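Long-range contact in beta-glucoside phosphorylase BglX (Unidentified, PDB 5VQE), which acts as a beta-glucoside phosphorylase of glycoside hydrolase family 3, probably cleaving beta-glucosides with phosphate through a covalent glucosyl-enzyme intermediate: residues A[285-290]-A[314-319]. Numbering follows the deposited sequence.
Sequences ICTDAT and DMLTFT. With G2F (2-deoxy-2-fluoro-alpha-D-glucopyranose), chain B.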
loop_
_atom_site.group_PDB
_atom_site.type_symbol
_atom_site.label_atom_id
_atom_site.label_comp_id
_atom_site.label_asym_id
_atom_site.label_seq_id
_atom_site.Cartn_x
_atom_site.Cartn_y
_atom_site.Cartn_z
ATOM N N ILE A 285 16.647 -1.641 -6.861
ATOM C CA ILE A 285 15.731 -2.760 -6.649
ATOM C C ILE A 285 15.845 -3.198 -5.194
ATOM O O ILE A 285 16.939 -3.529 -4.723
ATOM C CB ILE A 285 16.035 -3.938 -7.590
ATOM C CG1 ILE A 285 15.847 -3.544 -9.052
ATOM C CG2 ILE A 285 15.138 -5.124 -7.256
ATOM C CD1 ILE A 285 16.326 -4.594 -10.034
ATOM N N CYS A 286 14.726 -3.215 -4.484
ATOM C CA CYS A 286 14.686 -3.770 -3.137
ATOM C C CYS A 286 13.687 -4.915 -3.100
ATOM O O CYS A 286 12.763 -4.982 -3.917
ATOM C CB CYS A 286 14.328 -2.712 -2.086
ATOM S SG CYS A 286 12.662 -2.021 -2.219
ATOM N N THR A 287 13.896 -5.837 -2.168
ATOM C CA THR A 287 12.938 -6.913 -1.998
ATOM C C THR A 287 11.757 -6.431 -1.166
ATOM O O THR A 287 11.828 -5.427 -0.452
ATOM C CB THR A 287 13.569 -8.139 -1.329
ATOM O OG1 THR A 287 13.840 -7.875 0.051
ATOM C CG2 THR A 287 14.881 -8.537 -2.010
ATOM N N ASP A 288 10.644 -7.138 -1.304
ATOM C CA ASP A 288 9.607 -7.047 -0.298
ATOM C C ASP A 288 10.111 -7.716 0.976
ATOM O O ASP A 288 11.104 -8.452 0.962
ATOM C CB ASP A 288 8.322 -7.700 -0.799
ATOM C CG ASP A 288 7.129 -7.388 0.075
ATOM O OD1 ASP A 288 7.114 -6.299 0.722
ATOM O OD2 ASP A 288 6.231 -8.243 0.086
ATOM N N ALA A 289 9.428 -7.437 2.086
ATOM C CA ALA A 289 9.868 -7.888 3.407
ATOM C C ALA A 289 10.223 -9.372 3.410
ATOM O O ALA A 289 9.411 -10.219 3.019
ATOM C CB ALA A 289 8.766 -7.604 4.434
ATOM N N THR A 290 11.436 -9.690 3.879
ATOM C CA THR A 290 11.991 -11.034 3.727
ATOM C C THR A 290 11.510 -12.024 4.779
ATOM O O THR A 290 11.855 -13.206 4.682
ATOM C CB THR A 290 13.520 -11.006 3.769
ATOM O OG1 THR A 290 13.959 -10.756 5.109
ATOM C CG2 THR A 290 14.092 -9.941 2.820
ATOM N N ASP A 314 19.179 -5.037 -5.027
ATOM C CA ASP A 314 20.193 -4.194 -4.410
ATOM C C ASP A 314 20.069 -4.147 -2.898
ATOM O O ASP A 314 21.074 -3.914 -2.208
ATOM C CB ASP A 314 20.108 -2.767 -4.963
ATOM C CG ASP A 314 20.312 -2.711 -6.462
ATOM O OD1 ASP A 314 21.264 -3.358 -6.958
ATOM O OD2 ASP A 314 19.513 -2.031 -7.145
ATOM N N MET A 315 18.870 -4.373 -2.368
ATOM C CA MET A 315 18.623 -4.242 -0.940
ATOM C C MET A 315 17.632 -5.290 -0.456
ATOM O O MET A 315 16.628 -5.579 -1.122
ATOM C CB MET A 315 18.117 -2.826 -0.644
ATOM C CG MET A 315 17.657 -2.576 0.763
ATOM S SD MET A 315 17.455 -0.813 1.138
ATOM C CE MET A 315 18.666 -0.033 0.131
ATOM N N LEU A 316 17.938 -5.857 0.715
ATOM C CA LEU A 316 17.053 -6.776 1.412
ATOM C C LEU A 316 16.231 -5.991 2.416
ATOM O O LEU A 316 16.789 -5.258 3.244
ATOM C CB LEU A 316 17.849 -7.862 2.140
ATOM C CG LEU A 316 18.638 -8.829 1.255
ATOM C CD1 LEU A 316 19.796 -9.448 2.023
ATOM C CD2 LEU A 316 17.734 -9.917 0.732
ATOM N N THR A 317 14.916 -6.146 2.354
ATOM C CA THR A 317 14.008 -5.390 3.214
ATOM C C THR A 317 13.669 -6.242 4.435
ATOM O O THR A 317 12.867 -7.177 4.360
ATOM C CB THR A 317 12.769 -4.972 2.434
ATOM O OG1 THR A 317 13.192 -4.201 1.303
ATOM C CG2 THR A 317 11.833 -4.131 3.295
ATOM N N PHE A 318 14.323 -5.926 5.550
ATOM C CA PHE A 318 14.038 -6.478 6.871
ATOM C C PHE A 318 14.761 -7.794 7.089
ATOM O O PHE A 318 15.051 -8.525 6.135
ATOM C CB PHE A 318 12.540 -6.696 7.114
ATOM C CG PHE A 318 11.701 -5.476 6.902
ATOM C CD1 PHE A 318 12.277 -4.214 6.862
ATOM C CD2 PHE A 318 10.326 -5.590 6.746
ATOM C CE1 PHE A 318 11.491 -3.086 6.661
ATOM C CE2 PHE A 318 9.540 -4.466 6.543
ATOM C CZ PHE A 318 10.120 -3.217 6.511
ATOM N N THR A 319 15.047 -8.089 8.354
ATOM C CA THR A 319 15.687 -9.324 8.765
ATOM C C THR A 319 14.725 -10.113 9.642
ATOM O O THR A 319 13.724 -9.589 10.132
ATOM C CB THR A 319 16.983 -9.057 9.540
ATOM O OG1 THR A 319 16.705 -8.197 10.653
ATOM C CG2 THR A 319 18.029 -8.408 8.645
HETATM C C1 G2F B . 6.146 -6.151 1.725
HETATM C C2 G2F B . 4.804 -5.599 1.144
HETATM C C3 G2F B . 5.071 -4.165 0.598
HETATM C C4 G2F B . 5.685 -3.303 1.744
HETATM C C5 G2F B . 6.995 -4.007 2.237
HETATM C C6 G2F B . 7.631 -3.223 3.453
HETATM O O3 G2F B . 3.828 -3.586 0.298
HETATM O O4 G2F B . 6.069 -2.076 1.185
HETATM O O5 G2F B . 6.654 -5.296 2.719
HETATM O O6 G2F B . 6.641 -3.037 4.425
HETATM F F2 G2F B . 4.382 -6.383 0.127
#
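Thr287 OG1 is gripped from both segments: it accepts the backbone N-H of Thr317 (OG1 to N 3.1 Å) and donates to Asp288 O from above that carbonyl's plane. Set between the backbone N and the carbonyl carbon (chi1 71°), this hydroxyl fills the place of a sheet carbonyl. Thr317 OG1 in turn donates to Thr287 O over a short 2.5 Å, so two threonine hydroxyls stand in for backbone pairing where the register slips past Asp288. A valine in place of Thr287 would probably leave the Thr317 N-H without its acceptor and the turn into Asp288 less firmly set.

At the start, Asp314 OD2 takes the N-H of Ile285 in a nearly straight bond (2.9 Å to N) on its anti side, somewhat out of the carboxylate plane; Arg276 forms a salt bridge with OD2 and Arg342 with OD1, which probably keeps this buried carboxylate ionised. Next, Thr287 N donates to Met315 O, beside the single parallel bridge of Cys286 with Met315. Farther on, Thr290 N reaches Thr317 O, and Thr290 OG1, also hydrogen-bonded to Arg301, donates to Phe318 O at 2.7 Å from above the carbonyl plane.

Ala289 is small enough for its CB to lie 3.4 Å from Phe318 CD2, while Thr317 CG2 sits over the centre of one face of that ring. Phe318 CE2 touches C6 of the sugar at 3.8 Å. The Asp288 side chain leaves the backbone away from 314-319, and its OD1 is covalently bonded to C1: a trapped glycosyl-enzyme, consistent with a family 3 nucleophile, where neighbouring parallel strands of a TIM-type barrel lead into the sugar pocket.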